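Local structure of OmpA family protein (7RJJ) at residues D5-D10 with I114-Q119; M12-T17 with K28-S33. The protein probably binds cell-wall peptidoglycan through this OmpA-like domain, which holds a D-alanine in its pocket and belongs to a longer membrane protein. All coordinates share one frame; numbering follows the deposited sequence.

Interaction 1 adds strand 7-8 antiparallel to strand 112-117 at one edge of the sheet of this small OmpA-like domain; interaction 2, nested inside the chain loop that interaction 1 closes, lays residues 12-14 against helix 27-38. Their centres are about 17 Å apart, yet they touch: I114 CD1 lies 3.7 Å from M12 CE, and L9 CD1 is 3.7 Å from S33 O. The loop segment of interaction 2 ends at T17, which lines the D-alanine pocket together with residues such as N60, R67 and R110; the side chain of S13 is about 10 Å from the ligand.

Interaction 1 of 2, residues D5-D10 with I114-Q119; sequences DVIRLD and ISLVPQ
The carbonyl oxygen of I7 receives one clear hydrogen bond and one weaker C-H approach: L116 N reaches I7 O at 2.7 Å, nearly straight at 168° and in the carbonyl plane, while S115 CA brings its hydrogen to the same oxygen from 3.3 Å. The return bond, I7 N to L116 O at 2.9 Å, completes the antiparallel hydrogen-bonded pair I7-L116, and V6 CA adds a C-H contact to L116 O. Two residues on, past the non-hydrogen-bonded pair R8-S115, L9 N donates to I114 O at 2.8 Å, almost along the C=O axis. Within this chain strand 7-8 is an outermost strand of the OmpA-like domain's mixed sheet; the other edge of strand 112-117 bonds to strand 43-49 through S115 and V117. On the face of R8 and S115, the R8 chain runs extended from CG to NE, its CG beside S115 OG, and V6 CG1 lies over one guanidinium face near the rim; the V6 and V117 side chains lie side by side, touching through their CG2 methyls. Toward helix 27-38, L9 crosses I114 obliquely, L9 CD1 on I114 CG2 at 3.6 Å, and crosses L116 at about a right angle, with L9 CD2 against L116 CD1.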
loop_
_atom_site.group_PDB
_atom_site.type_symbol
_atom_site.label_atom_id
_atom_site.label_comp_id
_atom_site.label_asym_id
_atom_site.label_seq_id
_atom_site.Cartn_x
_atom_site.Cartn_y
_atom_site.Cartn_z
ATOM N N ASP A 5 3.883 5.981 -19.146
ATOM C CA ASP A 5 3.892 6.674 -17.835
ATOM C C ASP A 5 3.647 5.679 -16.695
ATOM O O ASP A 5 2.988 4.643 -16.925
ATOM C CB ASP A 5 2.832 7.781 -17.774
ATOM C CG ASP A 5 3.105 8.975 -18.673
ATOM O OD1 ASP A 5 4.070 8.916 -19.468
ATOM O OD2 ASP A 5 2.349 9.961 -18.570
ATOM N N VAL A 6 4.224 5.971 -15.529
ATOM C CA VAL A 6 3.933 5.190 -14.292
ATOM C C VAL A 6 2.445 5.394 -14.002
ATOM O O VAL A 6 1.944 6.496 -14.271
ATOM C CB VAL A 6 4.818 5.647 -13.120
ATOM C CG1 VAL A 6 4.332 5.132 -11.772
ATOM C CG2 VAL A 6 6.271 5.268 -13.355
ATOM N N ILE A 7 1.753 4.350 -13.561
ATOM C CA ILE A 7 0.298 4.463 -13.246
ATOM C C ILE A 7 0.162 4.457 -11.725
ATOM O O ILE A 7 0.628 3.510 -11.107
ATOM C CB ILE A 7 -0.506 3.320 -13.901
ATOM C CG1 ILE A 7 -0.298 3.267 -15.416
ATOM C CG2 ILE A 7 -1.983 3.402 -13.533
ATOM C CD1 ILE A 7 -0.644 4.546 -16.140
ATOM N N ARG A 8 -0.441 5.495 -11.151
ATOM C CA ARG A 8 -0.623 5.530 -9.674
ATOM C C ARG A 8 -2.053 5.098 -9.365
ATOM O O ARG A 8 -2.980 5.683 -9.950
ATOM C CB ARG A 8 -0.268 6.917 -9.132
ATOM C CG ARG A 8 1.216 7.208 -9.272
ATOM C CD ARG A 8 1.664 8.618 -8.972
ATOM N NE ARG A 8 3.115 8.656 -9.142
ATOM C CZ ARG A 8 3.751 8.743 -10.310
ATOM N NH1 ARG A 8 5.075 8.760 -10.331
ATOM N NH2 ARG A 8 3.074 8.804 -11.445
ATOM N N LEU A 9 -2.217 4.066 -8.537
ATOM C CA LEU A 9 -3.583 3.622 -8.180
ATOM C C LEU A 9 -4.078 4.506 -7.039
ATOM O O LEU A 9 -3.258 5.215 -6.475
ATOM C CB LEU A 9 -3.563 2.143 -7.796
ATOM C CG LEU A 9 -2.943 1.218 -8.841
ATOM C CD1 LEU A 9 -3.155 -0.237 -8.460
ATOM C CD2 LEU A 9 -3.509 1.501 -10.221
ATOM N N ASP A 10 -5.380 4.513 -6.765
ATOM C CA ASP A 10 -5.883 5.355 -5.649
ATOM C C ASP A 10 -5.334 4.817 -4.323
ATOM O O ASP A 10 -5.169 3.597 -4.211
ATOM C CB ASP A 10 -7.410 5.413 -5.633
ATOM C CG ASP A 10 -8.004 6.219 -6.773
ATOM O OD1 ASP A 10 -7.590 6.005 -7.926
ATOM O OD2 ASP A 10 -8.824 7.102 -6.485
ATOM N N ILE A 114 -0.080 2.249 -4.454
ATOM C CA ILE A 114 0.486 1.311 -5.467
ATOM C C ILE A 114 0.801 2.103 -6.739
ATOM O O ILE A 114 -0.046 2.920 -7.177
ATOM C CB ILE A 114 -0.466 0.126 -5.729
ATOM C CG1 ILE A 114 -0.670 -0.715 -4.466
ATOM C CG2 ILE A 114 0.036 -0.730 -6.885
ATOM C CD1 ILE A 114 -1.717 -1.797 -4.593
ATOM N N SER A 115 2.011 1.911 -7.263
ATOM C CA SER A 115 2.412 2.541 -8.543
ATOM C C SER A 115 2.798 1.416 -9.504
ATOM O O SER A 115 3.520 0.499 -9.054
ATOM C CB SER A 115 3.545 3.499 -8.361
ATOM O OG SER A 115 3.188 4.550 -7.484
ATOM N N LEU A 116 2.309 1.458 -10.744
ATOM C CA LEU A 116 2.673 0.409 -11.743
ATOM C C LEU A 116 3.767 0.992 -12.649
ATOM O O LEU A 116 3.557 2.063 -13.240
ATOM C CB LEU A 116 1.420 -0.033 -12.493
ATOM C CG LEU A 116 0.225 -0.392 -11.605
ATOM C CD1 LEU A 116 -0.984 -0.778 -12.442
ATOM C CD2 LEU A 116 0.574 -1.506 -10.637
ATOM N N VAL A 117 4.921 0.325 -12.696
ATOM C CA VAL A 117 6.104 0.856 -13.425
ATOM C C VAL A 117 6.395 -0.054 -14.613
ATOM O O VAL A 117 6.713 -1.224 -14.447
ATOM C CB VAL A 117 7.306 0.971 -12.471
ATOM C CG1 VAL A 117 8.515 1.554 -13.166
ATOM C CG2 VAL A 117 6.949 1.775 -11.226
ATOM N N PRO A 118 6.239 0.443 -15.854
ATOM C CA PRO A 118 6.475 -0.387 -17.034
ATOM C C PRO A 118 7.948 -0.611 -17.422
ATOM O O PRO A 118 8.222 -1.643 -18.028
ATOM C CB PRO A 118 5.757 0.403 -18.142
ATOM C CG PRO A 118 5.848 1.847 -17.692
ATOM C CD PRO A 118 5.764 1.794 -16.182
ATOM N N GLN A 119 8.855 0.299 -17.035
ATOM C CA GLN A 119 10.281 0.198 -17.472
ATOM C C GLN A 119 11.011 -0.971 -16.798
ATOM O O GLN A 119 12.078 -1.353 -17.308
ATOM C CB GLN A 119 11.064 1.482 -17.178
ATOM C CG GLN A 119 10.464 2.748 -17.777
ATOM C CD GLN A 119 9.305 3.310 -16.989
ATOM O OE1 GLN A 119 8.968 2.849 -15.898
ATOM N NE2 GLN A 119 8.704 4.355 -17.526
#

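Interaction 2 of 2, residues M12-T17 with K28-S33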
loop_
_atom_site.group_PDB
_atom_site.type_symbol
_atom_site.label_atom_id
_atom_site.label_comp_id
_atom_site.label_asym_id
_atom_site.label_seq_id
_atom_site.Cartn_x
_atom_site.Cartn_y
_atom_site.Cartn_z
HETATM N N MSE A 12 -5.139 3.598 -0.413
HETATM C CA MSE A 12 -6.000 2.673 0.311
HETATM C C MSE A 12 -5.709 2.764 1.810
HETATM O O MSE A 12 -4.707 2.231 2.284
HETATM C CB MSE A 12 -5.777 1.235 -0.182
HETATM C CG MSE A 12 -6.350 0.939 -1.564
HETATM SE SE MSE A 12 -6.054 -0.944 -2.078
HETATM C CE MSE A 12 -4.111 -1.055 -1.919
ATOM N N SER A 13 -6.578 3.478 2.542
ATOM C CA SER A 13 -6.467 3.635 3.984
ATOM C C SER A 13 -7.158 2.440 4.655
ATOM O O SER A 13 -8.345 2.581 5.061
ATOM C CB SER A 13 -7.066 4.957 4.402
ATOM O OG SER A 13 -6.418 6.030 3.720
ATOM N N LEU A 14 -6.423 1.341 4.828
ATOM C CA LEU A 14 -6.977 0.038 5.298
ATOM C C LEU A 14 -6.440 -0.357 6.674
ATOM O O LEU A 14 -6.495 -1.578 6.967
ATOM C CB LEU A 14 -6.542 -1.060 4.311
ATOM C CG LEU A 14 -6.731 -0.784 2.824
ATOM C CD1 LEU A 14 -6.146 -1.925 1.992
ATOM C CD2 LEU A 14 -8.187 -0.564 2.481
ATOM N N PHE A 15 -5.994 0.586 7.509
ATOM C CA PHE A 15 -5.328 0.129 8.760
ATOM C C PHE A 15 -5.682 0.951 10.000
ATOM O O PHE A 15 -5.755 2.201 9.925
ATOM C CB PHE A 15 -3.807 0.227 8.594
ATOM C CG PHE A 15 -3.293 -0.465 7.365
ATOM C CD1 PHE A 15 -3.098 -1.838 7.361
ATOM C CD2 PHE A 15 -3.060 0.245 6.199
ATOM C CE1 PHE A 15 -2.664 -2.484 6.217
ATOM C CE2 PHE A 15 -2.633 -0.402 5.056
ATOM C CZ PHE A 15 -2.426 -1.765 5.071
ATOM N N ASP A 16 -5.871 0.219 11.112
ATOM C CA ASP A 16 -6.089 0.810 12.455
ATOM C C ASP A 16 -4.709 1.080 13.058
ATOM O O ASP A 16 -3.702 0.504 12.540
ATOM C CB ASP A 16 -6.912 -0.105 13.369
ATOM C CG ASP A 16 -8.395 -0.255 12.971
ATOM O OD1 ASP A 16 -9.012 0.696 12.459
ATOM O OD2 ASP A 16 -8.890 -1.396 13.112
ATOM N N THR A 17 -4.676 1.927 14.089
ATOM C CA THR A 17 -3.436 2.336 14.798
ATOM C C THR A 17 -2.567 1.117 15.130
ATOM O O THR A 17 -3.122 0.115 15.605
ATOM C CB THR A 17 -3.784 3.116 16.072
ATOM O OG1 THR A 17 -4.556 4.247 15.665
ATOM C CG2 THR A 17 -2.566 3.555 16.856
ATOM N N LYS A 28 -13.437 -4.289 -0.921
ATOM C CA LYS A 28 -13.819 -3.570 -2.167
ATOM C C LYS A 28 -12.648 -2.735 -2.697
ATOM O O LYS A 28 -12.450 -2.754 -3.942
ATOM C CB LYS A 28 -15.063 -2.711 -1.931
ATOM C CG LYS A 28 -15.538 -1.941 -3.153
ATOM C CD LYS A 28 -16.819 -1.180 -2.911
ATOM C CE LYS A 28 -17.150 -0.202 -4.019
ATOM N NZ LYS A 28 -17.253 -0.869 -5.339
ATOM N N ARG A 29 -11.909 -2.052 -1.806
ATOM C CA ARG A 29 -10.749 -1.210 -2.227
ATOM C C ARG A 29 -9.603 -2.096 -2.729
ATOM O O ARG A 29 -8.895 -1.688 -3.700
ATOM C CB ARG A 29 -10.288 -0.311 -1.075
ATOM C CG ARG A 29 -11.147 0.930 -0.884
ATOM C CD ARG A 29 -10.876 1.648 0.422
ATOM N NE ARG A 29 -11.352 0.879 1.567
ATOM C CZ ARG A 29 -11.357 1.308 2.829
ATOM N NH1 ARG A 29 -10.900 2.515 3.128
ATOM N NH2 ARG A 29 -11.829 0.528 3.788
ATOM N N LEU A 30 -9.430 -3.268 -2.114
ATOM C CA LEU A 30 -8.367 -4.206 -2.563
ATOM C C LEU A 30 -8.706 -4.744 -3.951
ATOM O O LEU A 30 -7.804 -4.753 -4.836
ATOM C CB LEU A 30 -8.247 -5.346 -1.553
ATOM C CG LEU A 30 -7.634 -4.964 -0.211
ATOM C CD1 LEU A 30 -7.854 -6.074 0.812
ATOM C CD2 LEU A 30 -6.156 -4.641 -0.366
ATOM N N VAL A 31 -9.948 -5.215 -4.124
ATOM C CA VAL A 31 -10.368 -5.785 -5.433
ATOM C C VAL A 31 -10.173 -4.701 -6.504
ATOM O O VAL A 31 -9.685 -5.051 -7.624
ATOM C CB VAL A 31 -11.807 -6.346 -5.381
ATOM C CG1 VAL A 31 -12.356 -6.643 -6.767
ATOM C CG2 VAL A 31 -11.892 -7.589 -4.498
ATOM N N SER A 32 -10.489 -3.436 -6.161
ATOM C CA SER A 32 -10.370 -2.333 -7.152
ATOM C C SER A 32 -8.915 -2.196 -7.632
ATOM O O SER A 32 -8.693 -2.054 -8.871
ATOM C CB SER A 32 -10.897 -1.042 -6.587
ATOM O OG SER A 32 -10.750 -0.005 -7.538
ATOM N N SER A 33 -7.963 -2.239 -6.700
ATOM C CA SER A 33 -6.521 -2.159 -7.061
ATOM C C SER A 33 -6.132 -3.388 -7.882
ATOM O O SER A 33 -5.375 -3.230 -8.855
ATOM C CB SER A 33 -5.651 -2.053 -5.844
ATOM O OG SER A 33 -5.898 -0.839 -5.157
HETATM O O HOH W 1 -9.231 4.172 1.335
#
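Selenium of M12, a selenomethionine here, rests against both the carbonyl oxygen of R29 and the hydroxyl of S33, with SE 3.4 Å from R29 O and 3.1 Å from S33 OG. S33 OG itself makes at most a weak bond back to R29 O, its proton not being settled. The M12 chain runs straight through CG to SE (chi2 -178°) and then bends at chi3, so that CE also stays near S33 OG. Its CG passes R29 CB as the two side chains slide by each other in opposite directions. L14 divides its two methyls: L14 CD1 crosses obliquely onto L30 CD2 at 3.6 Å, while L14 CD2 lies over one face of the R29 guanidinium, toward the rim and 3.6 Å from R29 NE. A bend at chi3 (-70°) turns the R29 tip toward L14, so the two side chains meet tip to tip. In the guanidinium plane, at its edge, a water accepts from R29 NH1 and from S13 N, both at 3.0 Å, bridging helix to loop. The loop backbone makes an inverse gamma turn centred on S13, and in this OmpA-like domain it joins the edge strand 7-8 to helix 27-38. Farther out, R29 NH2 is held by G25 O just before that helix, and S13 OG by L108 O. Backbone bonds tie M12 to V112 and L14 to K23. Helix 57-77 backs the buried side, placing V71 on M12, W74 on L30 and M75 on S33. Past L14, F15 O accepts a hydrogen bond from R110 NE, linking the loop to a D-alanine pocket residue.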